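Local coordinates for acetyl-CoA C-acetyltransferase (PDB 7N7Z), which probably catalyses the reversible condensation of two acetyl-CoA molecules into acetoacetyl-CoA and free coenzyme A, at residues 4-8 against 103-109; 198-202 against 373-377; 294-300 against 329-334. All blocks are in the same frame, centred on the assembly; numbering follows the deposited sequence.

Contact 1. Residues 4-8 against 103-109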
loop_
_atom_site.group_PDB
_atom_site.type_symbol
_atom_site.label_atom_id
_atom_site.label_comp_id
_atom_site.label_asym_id
_atom_site.label_seq_id
_atom_site.Cartn_x
_atom_site.Cartn_y
_atom_site.Cartn_z
ATOM N N GLU B 4 -26.678 31.915 35.809
ATOM C CA GLU B 4 -27.470 30.980 35.015
ATOM C C GLU B 4 -26.934 30.924 33.586
ATOM O O GLU B 4 -26.074 31.716 33.203
ATOM C CB GLU B 4 -28.949 31.385 35.035
ATOM C CG GLU B 4 -29.932 30.294 34.604
ATOM C CD GLU B 4 -29.705 28.965 35.301
ATOM O OE1 GLU B 4 -29.297 28.970 36.482
ATOM O OE2 GLU B 4 -29.932 27.913 34.666
ATOM N N ILE B 5 -27.447 29.980 32.803
ATOM C CA ILE B 5 -26.918 29.705 31.472
ATOM C C ILE B 5 -27.421 30.747 30.480
ATOM O O ILE B 5 -28.509 31.313 30.627
ATOM C CB ILE B 5 -27.307 28.276 31.039
ATOM C CG1 ILE B 5 -28.810 28.209 30.744
ATOM C CG2 ILE B 5 -26.892 27.279 32.118
ATOM C CD1 ILE B 5 -29.400 26.806 30.750
ATOM N N ASN B 6 -26.611 30.997 29.453
ATOM C CA ASN B 6 -26.944 31.968 28.423
ATOM C C ASN B 6 -27.855 31.352 27.364
ATOM O O ASN B 6 -27.901 30.133 27.172
ATOM C CB ASN B 6 -25.677 32.490 27.740
ATOM C CG ASN B 6 -24.753 33.215 28.692
ATOM O OD1 ASN B 6 -23.626 32.779 28.934
ATOM N ND2 ASN B 6 -25.216 34.336 29.229
ATOM N N GLU B 7 -28.584 32.223 26.668
ATOM C CA GLU B 7 -29.298 31.846 25.457
ATOM C C GLU B 7 -28.349 31.944 24.271
ATOM O O GLU B 7 -27.537 32.870 24.187
ATOM C CB GLU B 7 -30.512 32.749 25.232
ATOM C CG GLU B 7 -31.768 32.299 25.959
ATOM C CD GLU B 7 -32.844 33.368 25.980
ATOM O OE1 GLU B 7 -34.004 33.053 25.642
ATOM O OE2 GLU B 7 -32.530 34.524 26.335
ATOM N N VAL B 8 -28.449 30.982 23.357
ATOM C CA VAL B 8 -27.561 30.895 22.205
ATOM C C VAL B 8 -28.368 31.135 20.937
ATOM O O VAL B 8 -29.515 30.687 20.821
ATOM C CB VAL B 8 -26.845 29.531 22.150
ATOM C CG1 VAL B 8 -25.855 29.498 20.996
ATOM C CG2 VAL B 8 -26.146 29.251 23.476
ATOM N N CYS B 103 -22.495 25.188 21.458
ATOM C CA CYS B 103 -23.581 25.914 22.106
ATOM C C CYS B 103 -23.492 25.800 23.623
ATOM O O CYS B 103 -23.699 26.787 24.339
ATOM C CB CYS B 103 -24.925 25.394 21.600
ATOM S SG CYS B 103 -25.314 25.900 19.899
ATOM N N GLN B 104 -23.182 24.606 24.133
ATOM C CA GLN B 104 -23.064 24.441 25.578
ATOM C C GLN B 104 -21.874 25.214 26.129
ATOM O O GLN B 104 -21.919 25.686 27.271
ATOM C CB GLN B 104 -22.959 22.957 25.930
ATOM C CG GLN B 104 -24.255 22.193 25.683
ATOM C CD GLN B 104 -24.196 20.733 26.103
ATOM O OE1 GLN B 104 -25.233 20.090 26.272
ATOM N NE2 GLN B 104 -22.987 20.199 26.264
ATOM N N ASN B 105 -20.806 25.360 25.341
ATOM C CA ASN B 105 -19.723 26.254 25.737
ATOM C C ASN B 105 -20.222 27.689 25.850
ATOM O O ASN B 105 -19.824 28.425 26.759
ATOM C CB ASN B 105 -18.574 26.164 24.733
ATOM C CG ASN B 105 -17.439 25.283 25.219
ATOM O OD1 ASN B 105 -16.819 25.558 26.246
ATOM N ND2 ASN B 105 -17.163 24.218 24.480
ATOM N N ILE B 106 -21.099 28.102 24.934
ATOM C CA ILE B 106 -21.665 29.445 25.005
ATOM C C ILE B 106 -22.661 29.540 26.154
ATOM O O ILE B 106 -22.744 30.567 26.838
ATOM C CB ILE B 106 -22.306 29.821 23.656
ATOM C CG1 ILE B 106 -21.237 29.857 22.559
ATOM C CG2 ILE B 106 -23.023 31.166 23.757
ATOM C CD1 ILE B 106 -21.758 30.254 21.191
ATOM N N MET B 107 -23.433 28.476 26.384
ATOM C CA MET B 107 -24.380 28.478 27.493
ATOM C C MET B 107 -23.680 28.755 28.817
ATOM O O MET B 107 -24.211 29.473 29.673
ATOM C CB MET B 107 -25.110 27.137 27.561
ATOM C CG MET B 107 -26.245 26.978 26.568
ATOM S SD MET B 107 -26.991 25.339 26.678
ATOM C CE MET B 107 -27.534 25.093 24.992
ATOM N N LEU B 108 -22.486 28.194 29.004
ATOM C CA LEU B 108 -21.778 28.251 30.274
ATOM C C LEU B 108 -20.809 29.424 30.368
ATOM O O LEU B 108 -20.048 29.506 31.338
ATOM C CB LEU B 108 -21.023 26.938 30.503
ATOM C CG LEU B 108 -21.904 25.692 30.630
ATOM C CD1 LEU B 108 -21.057 24.433 30.725
ATOM C CD2 LEU B 108 -22.826 25.813 31.833
ATOM N N GLY B 109 -20.819 30.332 29.394
ATOM C CA GLY B 109 -19.937 31.477 29.416
ATOM C C GLY B 109 -18.503 31.193 29.030
ATOM O O GLY B 109 -17.670 32.107 29.099
#

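Contact 2. Residues 198-202 against 373-377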
loop_
_atom_site.group_PDB
_atom_site.type_symbol
_atom_site.label_atom_id
_atom_site.label_comp_id
_atom_site.label_asym_id
_atom_site.label_seq_id
_atom_site.Cartn_x
_atom_site.Cartn_y
_atom_site.Cartn_z
ATOM N N ILE B 198 -34.282 26.775 -4.844
ATOM C CA ILE B 198 -34.663 26.903 -3.441
ATOM C C ILE B 198 -33.436 26.862 -2.537
ATOM O O ILE B 198 -33.450 27.429 -1.438
ATOM C CB ILE B 198 -35.684 25.807 -3.071
ATOM C CG1 ILE B 198 -37.020 26.094 -3.769
ATOM C CG2 ILE B 198 -35.842 25.711 -1.552
ATOM C CD1 ILE B 198 -38.184 25.246 -3.291
ATOM N N PHE B 199 -32.366 26.200 -2.971
ATOM C CA PHE B 199 -31.147 26.084 -2.179
ATOM C C PHE B 199 -30.133 27.181 -2.477
ATOM O O PHE B 199 -29.033 27.154 -1.915
ATOM C CB PHE B 199 -30.490 24.719 -2.419
ATOM C CG PHE B 199 -31.364 23.549 -2.064
ATOM C CD1 PHE B 199 -31.875 23.410 -0.785
ATOM C CD2 PHE B 199 -31.667 22.586 -3.010
ATOM C CE1 PHE B 199 -32.676 22.333 -0.457
ATOM C CE2 PHE B 199 -32.467 21.505 -2.688
ATOM C CZ PHE B 199 -32.971 21.379 -1.409
ATOM N N ASP B 200 -30.471 28.144 -3.336
ATOM C CA ASP B 200 -29.487 29.142 -3.747
ATOM C C ASP B 200 -29.061 30.024 -2.580
ATOM O O ASP B 200 -27.894 30.426 -2.494
ATOM C CB ASP B 200 -30.053 29.993 -4.884
ATOM C CG ASP B 200 -30.052 29.264 -6.214
ATOM O OD1 ASP B 200 -29.548 28.121 -6.267
ATOM O OD2 ASP B 200 -30.555 29.830 -7.206
ATOM N N ARG B 201 -29.986 30.336 -1.669
ATOM C CA ARG B 201 -29.657 31.228 -0.562
ATOM C C ARG B 201 -28.634 30.592 0.374
ATOM O O ARG B 201 -27.641 31.227 0.746
ATOM C CB ARG B 201 -30.922 31.600 0.209
ATOM C CG ARG B 201 -31.939 32.386 -0.595
ATOM C CD ARG B 201 -33.321 32.295 0.034
ATOM N NE ARG B 201 -33.825 30.926 0.038
ATOM C CZ ARG B 201 -34.575 30.394 0.996
ATOM N NH1 ARG B 201 -34.948 31.095 2.054
ATOM N NH2 ARG B 201 -34.958 29.126 0.889
ATOM N N GLU B 202 -28.864 29.339 0.768
ATOM C CA GLU B 202 -27.986 28.691 1.738
ATOM C C GLU B 202 -26.656 28.272 1.127
ATOM O O GLU B 202 -25.656 28.166 1.847
ATOM C CB GLU B 202 -28.683 27.468 2.342
ATOM C CG GLU B 202 -28.999 26.364 1.345
ATOM C CD GLU B 202 -30.017 25.374 1.878
ATOM O OE1 GLU B 202 -31.192 25.764 2.042
ATOM O OE2 GLU B 202 -29.643 24.207 2.132
ATOM N N TYR B 373 -33.358 27.874 6.519
ATOM C CA TYR B 373 -33.681 28.584 5.288
ATOM C C TYR B 373 -35.045 28.190 4.736
ATOM O O TYR B 373 -35.652 28.977 4.002
ATOM C CB TYR B 373 -32.588 28.342 4.250
ATOM C CG TYR B 373 -31.421 29.292 4.398
ATOM C CD1 TYR B 373 -31.493 30.589 3.909
ATOM C CD2 TYR B 373 -30.255 28.897 5.040
ATOM C CE1 TYR B 373 -30.434 31.463 4.047
ATOM C CE2 TYR B 373 -29.189 29.764 5.181
ATOM C CZ TYR B 373 -29.285 31.046 4.685
ATOM O OH TYR B 373 -28.227 31.914 4.823
ATOM N N GLU B 374 -35.542 26.998 5.072
ATOM C CA GLU B 374 -36.918 26.663 4.724
ATOM C C GLU B 374 -37.899 27.406 5.622
ATOM O O GLU B 374 -38.951 27.862 5.159
ATOM C CB GLU B 374 -37.137 25.153 4.818
ATOM C CG GLU B 374 -38.497 24.694 4.308
ATOM C CD GLU B 374 -38.643 24.829 2.802
ATOM O OE1 GLU B 374 -37.676 25.265 2.141
ATOM O OE2 GLU B 374 -39.728 24.496 2.277
ATOM N N LEU B 375 -37.573 27.539 6.911
ATOM C CA LEU B 375 -38.372 28.395 7.783
ATOM C C LEU B 375 -38.444 29.810 7.223
ATOM O O LEU B 375 -39.520 30.416 7.161
ATOM C CB LEU B 375 -37.782 28.415 9.194
ATOM C CG LEU B 375 -37.786 27.126 10.019
ATOM C CD1 LEU B 375 -37.213 27.407 11.402
ATOM C CD2 LEU B 375 -39.180 26.536 10.124
ATOM N N GLU B 376 -37.298 30.346 6.799
ATOM C CA GLU B 376 -37.256 31.713 6.295
ATOM C C GLU B 376 -38.055 31.856 5.004
ATOM O O GLU B 376 -38.718 32.877 4.790
ATOM C CB GLU B 376 -35.804 32.142 6.077
ATOM C CG GLU B 376 -35.612 33.646 5.932
ATOM C CD GLU B 376 -35.538 34.103 4.484
ATOM O OE1 GLU B 376 -35.137 33.299 3.616
ATOM O OE2 GLU B 376 -35.887 35.274 4.214
ATOM N N ARG B 377 -38.005 30.846 4.131
ATOM C CA ARG B 377 -38.732 30.937 2.869
ATOM C C ARG B 377 -40.238 30.864 3.081
ATOM O O ARG B 377 -41.001 31.458 2.309
ATOM C CB ARG B 377 -38.281 29.828 1.916
ATOM C CG ARG B 377 -38.980 29.852 0.559
ATOM C CD ARG B 377 -38.607 28.643 -0.291
ATOM N NE ARG B 377 -39.208 27.408 0.202
ATOM C CZ ARG B 377 -40.322 26.865 -0.272
ATOM N NH1 ARG B 377 -41.015 27.438 -1.243
ATOM N NH2 ARG B 377 -40.755 25.718 0.243
HETATM O O HOH W 1 -35.372 26.968 1.861
#

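Contact 3. Residues 294-300 against 329-334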
loop_
_atom_site.group_PDB
_atom_site.type_symbol
_atom_site.label_atom_id
_atom_site.label_comp_id
_atom_site.label_asym_id
_atom_site.label_seq_id
_atom_site.Cartn_x
_atom_site.Cartn_y
_atom_site.Cartn_z
ATOM N N LEU B 294 -33.711 3.724 13.643
ATOM C CA LEU B 294 -34.843 4.177 14.443
ATOM C C LEU B 294 -34.467 5.235 15.473
ATOM O O LEU B 294 -35.335 5.652 16.247
ATOM C CB LEU B 294 -35.489 2.984 15.151
ATOM C CG LEU B 294 -35.844 1.796 14.254
ATOM C CD1 LEU B 294 -36.256 0.595 15.090
ATOM C CD2 LEU B 294 -36.945 2.176 13.274
ATOM N N GLY B 295 -33.211 5.676 15.501
ATOM C CA GLY B 295 -32.757 6.650 16.467
ATOM C C GLY B 295 -33.633 7.886 16.554
ATOM O O GLY B 295 -33.998 8.335 17.646
ATOM N N PRO B 296 -33.975 8.476 15.405
ATOM C CA PRO B 296 -34.837 9.668 15.435
ATOM C C PRO B 296 -36.165 9.435 16.134
ATOM O O PRO B 296 -36.748 10.386 16.668
ATOM C CB PRO B 296 -35.028 10.000 13.949
ATOM C CG PRO B 296 -33.836 9.408 13.272
ATOM C CD PRO B 296 -33.513 8.162 14.042
ATOM N N ALA B 297 -36.662 8.196 16.149
ATOM C CA ALA B 297 -37.927 7.915 16.817
ATOM C C ALA B 297 -37.811 7.991 18.333
ATOM O O ALA B 297 -38.837 8.069 19.016
ATOM C CB ALA B 297 -38.443 6.537 16.403
ATOM N N VAL B 298 -36.592 7.966 18.873
ATOM C CA VAL B 298 -36.381 8.133 20.301
ATOM C C VAL B 298 -35.741 9.475 20.637
ATOM O O VAL B 298 -35.940 9.980 21.748
ATOM C CB VAL B 298 -35.540 6.971 20.876
ATOM C CG1 VAL B 298 -36.321 5.665 20.811
ATOM C CG2 VAL B 298 -34.212 6.840 20.145
ATOM N N ALA B 299 -34.987 10.073 19.712
ATOM C CA ALA B 299 -34.379 11.372 19.972
ATOM C C ALA B 299 -35.392 12.502 19.832
ATOM O O ALA B 299 -35.400 13.436 20.642
ATOM C CB ALA B 299 -33.199 11.596 19.026
ATOM N N MET B 300 -36.252 12.436 18.815
ATOM C CA MET B 300 -37.220 13.509 18.604
ATOM C C MET B 300 -38.163 13.676 19.788
ATOM O O MET B 300 -38.332 14.814 20.259
ATOM C CB MET B 300 -37.993 13.256 17.307
ATOM C CG MET B 300 -37.170 13.465 16.050
ATOM S SD MET B 300 -37.971 12.763 14.596
ATOM C CE MET B 300 -39.244 13.985 14.291
ATOM N N GLY B 329 -39.577 3.037 8.964
ATOM C CA GLY B 329 -39.480 2.482 10.303
ATOM C C GLY B 329 -39.629 3.546 11.373
ATOM O O GLY B 329 -40.241 3.309 12.418
ATOM N N VAL B 330 -39.078 4.737 11.126
ATOM C CA VAL B 330 -39.233 5.836 12.074
ATOM C C VAL B 330 -40.698 6.243 12.173
ATOM O O VAL B 330 -41.222 6.471 13.270
ATOM C CB VAL B 330 -38.341 7.023 11.664
ATOM C CG1 VAL B 330 -38.747 8.282 12.417
ATOM C CG2 VAL B 330 -36.877 6.696 11.914
ATOM N N VAL B 331 -41.380 6.344 11.028
ATOM C CA VAL B 331 -42.809 6.653 11.038
ATOM C C VAL B 331 -43.560 5.642 11.892
ATOM O O VAL B 331 -44.440 6.004 12.682
ATOM C CB VAL B 331 -43.361 6.689 9.600
ATOM C CG1 VAL B 331 -44.876 6.874 9.615
ATOM C CG2 VAL B 331 -42.701 7.795 8.798
ATOM N N ARG B 332 -43.227 4.359 11.746
ATOM C CA ARG B 332 -43.929 3.322 12.493
ATOM C C ARG B 332 -43.629 3.419 13.984
ATOM O O ARG B 332 -44.548 3.425 14.812
ATOM C CB ARG B 332 -43.551 1.943 11.953
ATOM C CG ARG B 332 -44.475 0.826 12.412
ATOM C CD ARG B 332 -45.763 0.794 11.604
ATOM N NE ARG B 332 -45.526 0.419 10.216
ATOM C CZ ARG B 332 -45.312 -0.822 9.801
ATOM N NH1 ARG B 332 -45.298 -1.841 10.644
ATOM N NH2 ARG B 332 -45.104 -1.046 8.506
ATOM N N MET B 333 -42.348 3.496 14.349
ATOM C CA MET B 333 -41.999 3.575 15.764
ATOM C C MET B 333 -42.583 4.829 16.401
ATOM O O MET B 333 -43.024 4.799 17.557
ATOM C CB MET B 333 -40.482 3.543 15.945
ATOM C CG MET B 333 -40.053 3.631 17.404
ATOM S SD MET B 333 -38.295 3.339 17.676
ATOM C CE MET B 333 -38.249 3.272 19.466
ATOM N N LEU B 334 -42.595 5.944 15.666
ATOM C CA LEU B 334 -43.168 7.169 16.210
ATOM C C LEU B 334 -44.669 7.033 16.431
ATOM O O LEU B 334 -45.225 7.695 17.313
ATOM C CB LEU B 334 -42.880 8.350 15.281
ATOM C CG LEU B 334 -41.653 9.217 15.579
ATOM C CD1 LEU B 334 -41.643 10.430 14.655
ATOM C CD2 LEU B 334 -41.595 9.662 17.036
#

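Contact 1. Residues 4-8 against 103-109
Val8 sets both of its methyl groups against the last turn of helix 94-107. Its CB bond points toward that helix, and with CG1 anti to the backbone N (chi1 -176°) the two branches fall on different parts of the helix surface. CG1 meets Cys103 SG at 3.8 Å and lies near Ile106 CD1. CG2 covers more ground: it rests on Ile106 CG2 at 3.7 Å and also touches Cys103 O and Met107 CG. Cys103 O is itself engaged by Met107 N, so the methyl lies against a carbonyl whose helical bond is already made.

Two residues earlier the contact turns polar. Asn6 N donates to Met107 O over 2.9 Å, nearly straight at 167°. The same oxygen also receives a longer CA-H...O approach from Ile5 CA, at 3.3 Å. Beyond it the Ile5 and Leu108 side chains touch loosely, CG2 to CD2 at 4.3 Å. Phe262 and Leu279, from strands of the large sheet, also cover Cys103, while Ile5 packs on Ile5, and Leu108 on Leu108, of the second subunit.

The chemistry therefore divides along the chain. Where the N-terminal lead enters strand 8-20, the buried Val8 side chain meets the helix by van der Waals packing, while its backbone pairs with Leu279. Farther out, one well-aligned backbone bond occupies a carbonyl at the end of the helix, a bond that depends on main-chain geometry rather than on the identity of the Asn6 side chain.

Contact 2. Residues 198-202 against 373-377
Tyr373 overlaps Glu202 with a face of its ring: Glu202 CB stands 3.9 Å from the Tyr373 ring centroid, 29° off the normal, a CH-pi contact. Arg201 CB lies by Tyr373 CE1, and the chain, bent at chi3 (-63°), puts one guanidinium face, toward its rim, against Tyr373 CD1. Arg201 NH1 donates to Tyr373 O at 3.0 Å (143°), on the opposite face of the carbonyl plane from Arg377 N. NH1 also forms a salt bridge with Glu376 OE1 at 2.7 Å; as a hydrogen bond it is weak, being bent. NH2 turns back to Ile198 O at 3.3 Å, near the guanidinium plane; with the bonds of NH1 this limits the group's rotation. A leucine in place of Arg201 would probably leave Glu376 without this charged mate and unfasten the loop from Tyr373 O. Ile198 CD1 sits over the centre of the Arg377 guanidinium, 4.0 Å from Arg377 CZ, while Arg377 grips Glu374 side-on. The contact joins the loop between helix 176-196 and strand 206-208 to helix 360-378, with Arg15 of strand 8-20 and Ser370 bonded to the Glu202 carboxylate and Tyr316 of strand 316-319 touching Glu374.

Contact 3. Residues 294-300 against 329-334
Met333 reaches across Leu294, Ala297 and Val298, with CG anti to its own N (chi1 180°) and the chain extended beyond. SD touches Ala297 CB at 3.4 Å, and the CE methyl presses on Val298 CG1, also at 3.4 Å, closer than usual carbon contact. SD also meets Leu294 CB, at 3.8 Å. Leu294 then reaches back with CD2 to the backbone of the second helix, 3.6 Å from Gly329 C; a CB on residue 329 would come within a tight 3.1 Å of that methyl, consistent with glycine's lack of a side chain allowing the close approach. On the other flank Leu334 CD2 packs against Ala297 O at 3.8 Å.

Leu294 aside, these side chains are carried by two helix segments whose axes approach to 9.1 Å and cross at -50°, with the small Ala297 facing the second. Farther out, Tyr172 of helix 161-172 covers Leu294 and Met333. Pro296, whose CD lies near Val330 CG2, also packs on Cys388, a predicted proton acceptor of the active site.

No hydrogen bond spans the two segments. Cohesion rests on the shape fit of methyls, sulfur and bare backbone, and it is tight where Met333 is wedged.

How the contacts relate
Contact 3 is the buried one, wholly apolar across its interface and close to a predicted catalytic residue; contacts 1 and 2 are partly buried and lie away from the active site. Their chemistry differs: contact 1 adds one backbone bond to its methyl packing, and contact 2 combines an arginine's bonds and salt bridge with packing on a tyrosine ring. No two share a segment, and the centres are 26 to 29 Å apart, yet common elements connect them. Strand 8-20 begins in contact 1 and supplies Arg15 beside contact 2, while strand 316-319 touches both contacts 2 and 3. Contact 1 alone touches another subunit, and contact 2 alone bridges the N- and C-terminal halves of the thiolase chain.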